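Local atomic coordinates of putative uncharacterized protein (Pyrococcus abyssi virus 1, PDB entry 4HR1), a protein that is of unknown function but folds as a bromodomain-like helical bundle and comes from a virus that infects Pyrococcus abyssi. Residues S14-A19 with E90-E95. Numbering follows the deposited sequence.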
loop_
_atom_site.group_PDB
_atom_site.type_symbol
_atom_site.label_atom_id
_atom_site.label_comp_id
_atom_site.label_asym_id
_atom_site.label_seq_id
_atom_site.Cartn_x
_atom_site.Cartn_y
_atom_site.Cartn_z
ATOM N N SER A 14 3.180 2.639 2.050
ATOM C CA SER A 14 3.534 1.877 0.837
ATOM C C SER A 14 4.878 1.164 0.985
ATOM O O SER A 14 4.920 -0.047 0.764
ATOM C CB SER A 14 3.519 2.757 -0.409
ATOM O OG SER A 14 2.236 3.335 -0.606
ATOM N N TRP A 15 5.946 1.879 1.447
ATOM C CA TRP A 15 7.266 1.274 1.679
ATOM C C TRP A 15 7.130 0.115 2.624
ATOM O O TRP A 15 7.640 -0.974 2.344
ATOM C CB TRP A 15 8.269 2.283 2.297
ATOM C CG TRP A 15 9.701 1.837 2.205
ATOM C CD1 TRP A 15 10.581 2.142 1.205
ATOM C CD2 TRP A 15 10.389 0.924 3.078
ATOM N NE1 TRP A 15 11.790 1.529 1.434
ATOM C CE2 TRP A 15 11.700 0.769 2.573
ATOM C CE3 TRP A 15 10.050 0.275 4.287
ATOM C CZ2 TRP A 15 12.666 -0.020 3.215
ATOM C CZ3 TRP A 15 10.997 -0.533 4.899
ATOM C CH2 TRP A 15 12.281 -0.689 4.355
ATOM N N LEU A 16 6.464 0.349 3.760
ATOM C CA LEU A 16 6.297 -0.677 4.797
ATOM C C LEU A 16 5.514 -1.906 4.311
ATOM O O LEU A 16 5.909 -3.032 4.633
ATOM C CB LEU A 16 5.682 -0.071 6.065
ATOM C CG LEU A 16 6.584 0.871 6.870
ATOM C CD1 LEU A 16 5.840 1.469 7.999
ATOM C CD2 LEU A 16 7.772 0.150 7.439
ATOM N N ARG A 17 4.463 -1.700 3.472
ATOM C CA ARG A 17 3.677 -2.809 2.912
ATOM C C ARG A 17 4.515 -3.632 1.927
ATOM O O ARG A 17 4.574 -4.865 2.051
ATOM C CB ARG A 17 2.360 -2.325 2.283
ATOM C CG ARG A 17 1.383 -1.767 3.318
ATOM C CD ARG A 17 -0.046 -2.146 3.010
ATOM N NE ARG A 17 -0.985 -1.046 3.255
ATOM C CZ ARG A 17 -1.680 -0.883 4.378
ATOM N NH1 ARG A 17 -1.526 -1.727 5.394
ATOM N NH2 ARG A 17 -2.516 0.136 4.503
ATOM N N THR A 18 5.234 -2.939 1.015
ATOM C CA THR A 18 6.131 -3.535 0.021
ATOM C C THR A 18 7.257 -4.309 0.720
ATOM O O THR A 18 7.636 -5.394 0.255
ATOM C CB THR A 18 6.664 -2.468 -0.939
ATOM O OG1 THR A 18 5.626 -1.541 -1.310
ATOM C CG2 THR A 18 7.323 -3.073 -2.175
ATOM N N ALA A 19 7.744 -3.780 1.869
ATOM C CA ALA A 19 8.786 -4.403 2.691
ATOM C C ALA A 19 8.291 -5.689 3.318
ATOM O O ALA A 19 9.059 -6.639 3.447
ATOM C CB ALA A 19 9.250 -3.436 3.772
ATOM N N GLU A 90 12.236 0.358 11.314
ATOM C CA GLU A 90 13.374 -0.113 12.101
ATOM C C GLU A 90 13.227 -1.595 12.405
ATOM O O GLU A 90 14.153 -2.365 12.158
ATOM C CB GLU A 90 13.474 0.716 13.402
ATOM C CG GLU A 90 14.842 0.749 14.064
ATOM C CD GLU A 90 15.121 -0.267 15.157
ATOM O OE1 GLU A 90 16.162 -0.117 15.837
ATOM O OE2 GLU A 90 14.316 -1.209 15.339
ATOM N N GLN A 91 12.041 -2.007 12.892
ATOM C CA GLN A 91 11.757 -3.405 13.227
ATOM C C GLN A 91 11.717 -4.308 11.985
ATOM O O GLN A 91 12.035 -5.499 12.086
ATOM C CB GLN A 91 10.470 -3.531 14.046
ATOM C CG GLN A 91 10.482 -2.848 15.411
ATOM C CD GLN A 91 9.216 -3.163 16.174
ATOM O OE1 GLN A 91 9.195 -4.019 17.070
ATOM N NE2 GLN A 91 8.116 -2.512 15.813
ATOM N N ILE A 92 11.351 -3.745 10.814
ATOM C CA ILE A 92 11.342 -4.462 9.532
ATOM C C ILE A 92 12.796 -4.825 9.129
ATOM O O ILE A 92 13.073 -6.002 8.842
ATOM C CB ILE A 92 10.593 -3.644 8.423
ATOM C CG1 ILE A 92 9.038 -3.597 8.624
ATOM C CG2 ILE A 92 10.982 -4.065 6.997
ATOM C CD1 ILE A 92 8.322 -4.929 8.845
ATOM N N ILE A 93 13.708 -3.799 9.115
ATOM C CA ILE A 93 15.120 -3.917 8.737
ATOM C C ILE A 93 15.813 -4.897 9.682
ATOM O O ILE A 93 16.517 -5.810 9.236
ATOM C CB ILE A 93 15.803 -2.520 8.657
ATOM C CG1 ILE A 93 15.117 -1.627 7.599
ATOM C CG2 ILE A 93 17.307 -2.648 8.377
ATOM C CD1 ILE A 93 15.184 -0.158 7.837
ATOM N N VAL A 94 15.525 -4.759 10.981
ATOM C CA VAL A 94 16.027 -5.650 12.025
ATOM C C VAL A 94 15.583 -7.100 11.748
ATOM O O VAL A 94 16.396 -8.012 11.879
ATOM C CB VAL A 94 15.599 -5.123 13.425
ATOM C CG1 VAL A 94 15.786 -6.174 14.517
ATOM C CG2 VAL A 94 16.367 -3.846 13.774
ATOM N N GLU A 95 14.312 -7.299 11.338
ATOM C CA GLU A 95 13.758 -8.613 11.003
ATOM C C GLU A 95 14.447 -9.198 9.789
ATOM O O GLU A 95 14.851 -10.365 9.837
ATOM C CB GLU A 95 12.225 -8.565 10.808
ATOM C CG GLU A 95 11.571 -9.916 10.525
ATOM C CD GLU A 95 11.624 -10.969 11.619
ATOM O OE1 GLU A 95 12.057 -10.644 12.750
ATOM O OE2 GLU A 95 11.208 -12.122 11.350
#
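I92 is the hub of this contact, with the largest buried area (68 of 170 Å²) and three of the four residue pairs: its side chain sets out from helix 72-98 toward helix 5-30 and touches W15, L16 and A19. Its CG2 lies 3.7 Å from A19 CB, and the same methyl reaches W15 CZ3 at 4.1 Å. The other branch serves L16, with I92 CG1 4.1 Å from L16 CD2. Chi1 of -72° turns the fork, setting CG1 anti to the carbonyl carbon and CG2 anti to the backbone N. W15 starts out beside the interface rather than facing it; CG is anti to its backbone N (chi1 -164°), and the six-membered ring beyond it meets I92 CG2 and I93 CG1 obliquely, the latter 4.4 Å from W15 CH2. At the indole's polar side, NE1 is hydrogen-bonded to D116 of helix 109-119, while K89 makes a cation-pi contact with the ring. The local axes run nearly parallel, 23° apart, and approach to 10.8 Å; the nearest CA pair, A19 and I92, falls where the small alanine meets the branched isoleucine. Across these segments the pairing is wholly apolar, and it therefore rests on van der Waals packing and buried apolar surface, as in a helical-bundle core.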